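Local coordinates for terminase, large subunit (Bacillus phage spp1, PDB 2WBN), which drives viral DNA into empty capsids as an ATP-powered motor and cuts the genome with a metal-dependent nuclease domain, at residues Val98-Ser112 and Leu123-Lys135. Numbering follows the deposited sequence.
Sequences VRKNKYESARIIADS and LEHGINRIEGAKK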
loop_
_atom_site.group_PDB
_atom_site.type_symbol
_atom_site.label_atom_id
_atom_site.label_comp_id
_atom_site.label_asym_id
_atom_site.label_seq_id
_atom_site.Cartn_x
_atom_site.Cartn_y
_atom_site.Cartn_z
ATOM N N VAL A 98 -11.199 -5.183 -8.375
ATOM C CA VAL A 98 -10.022 -5.960 -8.747
ATOM C C VAL A 98 -10.274 -6.715 -10.051
ATOM O O VAL A 98 -9.472 -6.638 -10.992
ATOM C CB VAL A 98 -9.592 -6.901 -7.577
ATOM C CG1 VAL A 98 -8.643 -7.991 -8.060
ATOM C CG2 VAL A 98 -8.939 -6.074 -6.479
ATOM N N ARG A 99 -11.408 -7.414 -10.128
ATOM C CA ARG A 99 -11.797 -8.095 -11.368
ATOM C C ARG A 99 -11.973 -7.123 -12.541
ATOM O O ARG A 99 -11.394 -7.332 -13.609
ATOM C CB ARG A 99 -13.068 -8.938 -11.168
ATOM C CG ARG A 99 -12.821 -10.308 -10.535
ATOM C CD ARG A 99 -14.026 -11.234 -10.727
ATOM N NE ARG A 99 -15.210 -10.647 -10.110
ATOM C CZ ARG A 99 -15.494 -10.704 -8.813
ATOM N NH1 ARG A 99 -16.587 -10.109 -8.356
ATOM N NH2 ARG A 99 -14.694 -11.344 -7.960
ATOM N N LYS A 100 -12.744 -6.052 -12.336
ATOM C CA LYS A 100 -13.013 -5.053 -13.388
ATOM C C LYS A 100 -11.721 -4.562 -14.055
ATOM O O LYS A 100 -11.657 -4.442 -15.277
ATOM C CB LYS A 100 -13.791 -3.860 -12.825
ATOM C CG LYS A 100 -14.602 -3.064 -13.837
ATOM C CD LYS A 100 -14.757 -1.587 -13.397
ATOM C CE LYS A 100 -15.957 -0.896 -14.060
ATOM N NZ LYS A 100 -15.732 0.580 -14.269
ATOM N N ASN A 101 -10.692 -4.311 -13.254
ATOM C CA ASN A 101 -9.418 -3.816 -13.764
ATOM C C ASN A 101 -8.421 -4.899 -14.174
ATOM O O ASN A 101 -7.292 -4.593 -14.512
ATOM C CB ASN A 101 -8.786 -2.905 -12.708
ATOM C CG ASN A 101 -9.510 -1.588 -12.585
ATOM O OD1 ASN A 101 -9.343 -0.710 -13.424
ATOM N ND2 ASN A 101 -10.325 -1.446 -11.555
ATOM N N LYS A 102 -8.836 -6.158 -14.120
ATOM C CA LYS A 102 -7.956 -7.297 -14.411
ATOM C C LYS A 102 -6.688 -7.275 -13.541
ATOM O O LYS A 102 -5.584 -7.577 -14.009
ATOM C CB LYS A 102 -7.615 -7.343 -15.906
ATOM C CG LYS A 102 -8.825 -7.181 -16.812
ATOM C CD LYS A 102 -8.449 -7.307 -18.280
ATOM C CE LYS A 102 -9.667 -7.119 -19.170
ATOM N NZ LYS A 102 -9.323 -7.159 -20.631
ATOM N N TYR A 103 -6.866 -6.923 -12.269
ATOM C CA TYR A 103 -5.793 -6.977 -11.288
ATOM C C TYR A 103 -5.775 -8.328 -10.567
ATOM O O TYR A 103 -4.996 -8.526 -9.638
ATOM C CB TYR A 103 -5.968 -5.860 -10.249
ATOM C CG TYR A 103 -5.865 -4.437 -10.766
ATOM C CD1 TYR A 103 -5.231 -4.135 -11.974
ATOM C CD2 TYR A 103 -6.385 -3.375 -10.013
ATOM C CE1 TYR A 103 -5.126 -2.825 -12.424
ATOM C CE2 TYR A 103 -6.286 -2.081 -10.458
ATOM C CZ TYR A 103 -5.658 -1.808 -11.658
ATOM O OH TYR A 103 -5.579 -0.504 -12.082
ATOM N N GLU A 104 -6.606 -9.267 -11.022
ATOM C CA GLU A 104 -6.792 -10.559 -10.337
ATOM C C GLU A 104 -5.580 -11.461 -10.562
ATOM O O GLU A 104 -5.340 -12.403 -9.799
ATOM C CB GLU A 104 -8.034 -11.308 -10.858
ATOM C CG GLU A 104 -9.141 -10.436 -11.465
ATOM C CD GLU A 104 -9.776 -11.076 -12.689
ATOM O OE1 GLU A 104 -9.824 -10.426 -13.764
ATOM O OE2 GLU A 104 -10.221 -12.237 -12.567
ATOM N N SER A 105 -4.838 -11.182 -11.631
ATOM C CA SER A 105 -3.746 -12.043 -12.057
ATOM C C SER A 105 -2.449 -11.756 -11.309
ATOM O O SER A 105 -1.509 -12.531 -11.401
ATOM C CB SER A 105 -3.528 -11.901 -13.565
ATOM O OG SER A 105 -3.400 -10.536 -13.924
ATOM N N ALA A 106 -2.385 -10.637 -10.591
ATOM C CA ALA A 106 -1.248 -10.346 -9.730
ATOM C C ALA A 106 -1.652 -10.616 -8.284
ATOM O O ALA A 106 -2.802 -10.402 -7.886
ATOM C CB ALA A 106 -0.787 -8.902 -9.903
ATOM N N ARG A 107 -0.694 -11.092 -7.505
ATOM C CA ARG A 107 -0.928 -11.465 -6.121
ATOM C C ARG A 107 -1.296 -10.273 -5.249
ATOM O O ARG A 107 -0.735 -9.202 -5.416
ATOM C CB ARG A 107 0.333 -12.102 -5.556
ATOM C CG ARG A 107 0.176 -12.573 -4.142
ATOM C CD ARG A 107 1.235 -13.565 -3.792
ATOM N NE ARG A 107 2.554 -12.952 -3.757
ATOM C CZ ARG A 107 3.683 -13.626 -3.558
ATOM N NH1 ARG A 107 3.660 -14.943 -3.374
ATOM N NH2 ARG A 107 4.842 -12.982 -3.543
ATOM N N ILE A 108 -2.214 -10.489 -4.301
ATOM C CA ILE A 108 -2.546 -9.494 -3.266
ATOM C C ILE A 108 -2.108 -10.032 -1.900
ATOM O O ILE A 108 -2.521 -11.141 -1.492
ATOM C CB ILE A 108 -4.059 -9.160 -3.246
ATOM C CG1 ILE A 108 -4.513 -8.635 -4.613
ATOM C CG2 ILE A 108 -4.393 -8.135 -2.140
ATOM C CD1 ILE A 108 -6.026 -8.560 -4.790
ATOM N N ILE A 109 -1.229 -9.290 -1.229
ATOM C CA ILE A 109 -0.832 -9.608 0.130
ATOM C C ILE A 109 -1.724 -8.789 1.038
ATOM O O ILE A 109 -1.786 -7.554 0.922
ATOM C CB ILE A 109 0.669 -9.347 0.409
ATOM C CG1 ILE A 109 1.546 -10.167 -0.555
ATOM C CG2 ILE A 109 1.016 -9.767 1.831
ATOM C CD1 ILE A 109 3.074 -10.022 -0.340
ATOM N N ALA A 110 -2.441 -9.482 1.926
ATOM C CA ALA A 110 -3.469 -8.863 2.723
ATOM C C ALA A 110 -3.220 -8.928 4.214
ATOM O O ALA A 110 -2.718 -9.914 4.747
ATOM C CB ALA A 110 -4.843 -9.485 2.402
ATOM N N ASP A 111 -3.616 -7.839 4.865
ATOM C CA ASP A 111 -3.825 -7.716 6.305
ATOM C C ASP A 111 -4.270 -9.030 6.953
ATOM O O ASP A 111 -5.416 -9.439 6.813
ATOM C CB ASP A 111 -4.871 -6.586 6.468
ATOM C CG ASP A 111 -5.432 -6.425 7.879
ATOM O OD1 ASP A 111 -4.870 -6.960 8.865
ATOM O OD2 ASP A 111 -6.484 -5.712 7.979
ATOM N N SER A 112 -3.355 -9.676 7.685
ATOM C CA SER A 112 -3.596 -11.018 8.210
ATOM C C SER A 112 -4.454 -11.022 9.487
ATOM O O SER A 112 -4.770 -12.084 9.989
ATOM C CB SER A 112 -2.276 -11.770 8.445
ATOM O OG SER A 112 -1.516 -11.181 9.484
ATOM N N LEU A 123 -12.941 -17.642 -1.509
ATOM C CA LEU A 123 -13.924 -18.698 -1.712
ATOM C C LEU A 123 -15.281 -18.139 -2.121
ATOM O O LEU A 123 -16.064 -18.829 -2.747
ATOM C CB LEU A 123 -14.048 -19.550 -0.443
ATOM C CG LEU A 123 -12.724 -20.077 0.140
ATOM C CD1 LEU A 123 -12.992 -20.886 1.384
ATOM C CD2 LEU A 123 -11.929 -20.897 -0.879
ATOM N N GLU A 124 -15.572 -16.890 -1.772
ATOM C CA GLU A 124 -16.872 -16.300 -2.106
ATOM C C GLU A 124 -16.801 -15.405 -3.331
ATOM O O GLU A 124 -17.731 -15.386 -4.125
ATOM C CB GLU A 124 -17.452 -15.508 -0.941
ATOM C CG GLU A 124 -18.962 -15.312 -1.065
ATOM C CD GLU A 124 -19.510 -14.214 -0.165
ATOM O OE1 GLU A 124 -18.908 -13.940 0.903
ATOM O OE2 GLU A 124 -20.557 -13.629 -0.534
ATOM N N HIS A 125 -15.701 -14.673 -3.485
ATOM C CA HIS A 125 -15.589 -13.663 -4.536
ATOM C C HIS A 125 -14.572 -14.002 -5.628
ATOM O O HIS A 125 -14.337 -13.197 -6.520
ATOM C CB HIS A 125 -15.268 -12.306 -3.898
ATOM C CG HIS A 125 -16.242 -11.910 -2.835
ATOM N ND1 HIS A 125 -17.575 -11.694 -3.099
ATOM C CD2 HIS A 125 -16.090 -11.731 -1.502
ATOM C CE1 HIS A 125 -18.200 -11.377 -1.980
ATOM N NE2 HIS A 125 -17.322 -11.390 -0.995
ATOM N N GLY A 126 -13.955 -15.175 -5.546
ATOM C CA GLY A 126 -13.064 -15.662 -6.606
ATOM C C GLY A 126 -11.748 -14.922 -6.799
ATOM O O GLY A 126 -11.160 -14.977 -7.888
ATOM N N ILE A 127 -11.270 -14.238 -5.759
ATOM C CA ILE A 127 -9.944 -13.614 -5.812
ATOM C C ILE A 127 -8.938 -14.645 -5.298
ATOM O O ILE A 127 -8.656 -14.725 -4.105
ATOM C CB ILE A 127 -9.885 -12.297 -5.002
ATOM C CG1 ILE A 127 -11.018 -11.358 -5.432
ATOM C CG2 ILE A 127 -8.518 -11.616 -5.175
ATOM C CD1 ILE A 127 -10.906 -10.857 -6.871
ATOM N N ASN A 128 -8.409 -15.435 -6.225
ATOM C CA ASN A 128 -7.628 -16.615 -5.889
ATOM C C ASN A 128 -6.234 -16.304 -5.387
ATOM O O ASN A 128 -5.738 -16.982 -4.478
ATOM C CB ASN A 128 -7.523 -17.529 -7.107
ATOM C CG ASN A 128 -8.871 -18.063 -7.550
ATOM O OD1 ASN A 128 -9.708 -18.452 -6.725
ATOM N ND2 ASN A 128 -9.088 -18.097 -8.864
ATOM N N ARG A 129 -5.603 -15.290 -5.977
ATOM C CA ARG A 129 -4.226 -14.934 -5.645
ATOM C C ARG A 129 -4.172 -13.945 -4.492
ATOM O O ARG A 129 -3.458 -12.954 -4.532
ATOM C CB ARG A 129 -3.509 -14.386 -6.886
ATOM C CG ARG A 129 -3.437 -15.415 -8.010
ATOM C CD ARG A 129 -2.744 -14.930 -9.259
ATOM N NE ARG A 129 -2.975 -15.877 -10.358
ATOM C CZ ARG A 129 -2.302 -15.903 -11.506
ATOM N NH1 ARG A 129 -1.323 -15.036 -11.746
ATOM N NH2 ARG A 129 -2.607 -16.811 -12.428
ATOM N N ILE A 130 -4.961 -14.185 -3.462
ATOM C CA ILE A 130 -4.848 -13.390 -2.255
ATOM C C ILE A 130 -4.198 -14.286 -1.219
ATOM O O ILE A 130 -4.531 -15.484 -1.121
ATOM C CB ILE A 130 -6.205 -12.836 -1.782
ATOM C CG1 ILE A 130 -6.020 -11.947 -0.544
ATOM C CG2 ILE A 130 -7.208 -13.966 -1.486
ATOM C CD1 ILE A 130 -7.088 -10.923 -0.382
ATOM N N GLU A 131 -3.220 -13.749 -0.498
ATOM C CA GLU A 131 -2.694 -14.453 0.663
ATOM C C GLU A 131 -2.420 -13.509 1.824
ATOM O O GLU A 131 -2.204 -12.310 1.637
ATOM C CB GLU A 131 -1.456 -15.289 0.311
ATOM C CG GLU A 131 -0.161 -14.521 0.111
ATOM C CD GLU A 131 0.971 -15.442 -0.337
ATOM O OE1 GLU A 131 1.060 -15.721 -1.551
ATOM O OE2 GLU A 131 1.766 -15.891 0.523
ATOM N N GLY A 132 -2.468 -14.064 3.033
ATOM C CA GLY A 132 -2.192 -13.306 4.233
ATOM C C GLY A 132 -0.750 -12.841 4.256
ATOM O O GLY A 132 0.150 -13.575 3.819
ATOM N N ALA A 133 -0.533 -11.614 4.731
ATOM C CA ALA A 133 0.807 -11.136 5.020
ATOM C C ALA A 133 1.451 -12.095 6.013
ATOM O O ALA A 133 0.870 -12.392 7.045
ATOM C CB ALA A 133 0.772 -9.735 5.600
ATOM N N LYS A 134 2.644 -12.577 5.674
ATOM C CA LYS A 134 3.405 -13.477 6.541
ATOM C C LYS A 134 4.013 -12.745 7.732
ATOM O O LYS A 134 4.120 -13.313 8.824
ATOM C CB LYS A 134 4.509 -14.190 5.746
ATOM C CG LYS A 134 3.981 -15.264 4.801
ATOM C CD LYS A 134 5.089 -15.862 3.936
ATOM C CE LYS A 134 4.662 -17.210 3.337
ATOM N NZ LYS A 134 3.335 -17.104 2.643
ATOM N N LYS A 135 4.413 -11.492 7.529
ATOM C CA LYS A 135 5.069 -10.740 8.590
ATOM C C LYS A 135 4.063 -10.308 9.647
ATOM O O LYS A 135 2.877 -10.160 9.364
ATOM C CB LYS A 135 5.824 -9.538 8.035
ATOM C CG LYS A 135 7.142 -9.889 7.348
ATOM C CD LYS A 135 7.969 -8.634 7.156
ATOM C CE LYS A 135 9.335 -8.900 6.546
ATOM N NZ LYS A 135 9.941 -7.578 6.241
HETATM O O HOH W 1 -6.798 -12.983 -7.756
#
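Ile108 and Ile130 pair as parallel neighbours at the edge of the RNase H-like nuclease sheet, where strand 108-110, helix 115-124 and strand 130-132 make a beta-alpha-beta unit, a worked example of a parallel crossover whose first strand runs directly into a catalytic aspartate. Ile108 is gripped through both backbone groups: its N donates to Arg129 O and its O accepts from Glu131 N. Ala110 continues the pattern, its N bonding to Glu131 O and its O receiving Ala133 N from 29° out of the carbonyl plane. Asp111, a manganese ligand, follows, its carboxylate held by Phe57 N and Ser113 OG.

On the face of Ile108 and Ile130, Ile127 CD1 reaches Val98 CG1 on helix 91-100, while its CG2 meets Ile108 CD1; Phe66 of strand 64-72 also packs against Val98 and Ile108. On that of Ile109 and Glu131, Ile109 CG2 presses on Ala133 CA at a tight 3.5 Å. With CG between its backbone N and carbonyl carbon (chi1 76°) and an extended chain beyond, Glu131 brings OE1 to Arg107 CD and NH1. The resulting salt bridge is weakly bonded, OE1 to NH1 3.3 Å, with carboxylate and guanidinium planes 86° apart. OE2 forms salt bridges to Lys134, through a weak bond, and to Arg201, which probably stabilises the negative charge.

Arg129 can be followed outward: CB lies 4.0 Å from Arg107 CA, CG is equally far from Glu104 O, and CD passes 3.4 Å from Ser105 O. NE and CZ keep alongside that Ser105 O (3.8 and 3.5 Å), and NH1 ends beside it in a badly angled, weak bond, doubtfully short. Ser105 CA lies against one guanidinium face. At the backbone of Arg129, a water accepts from its N and donates to Glu104 O, 2.6 Å from the water oxygen.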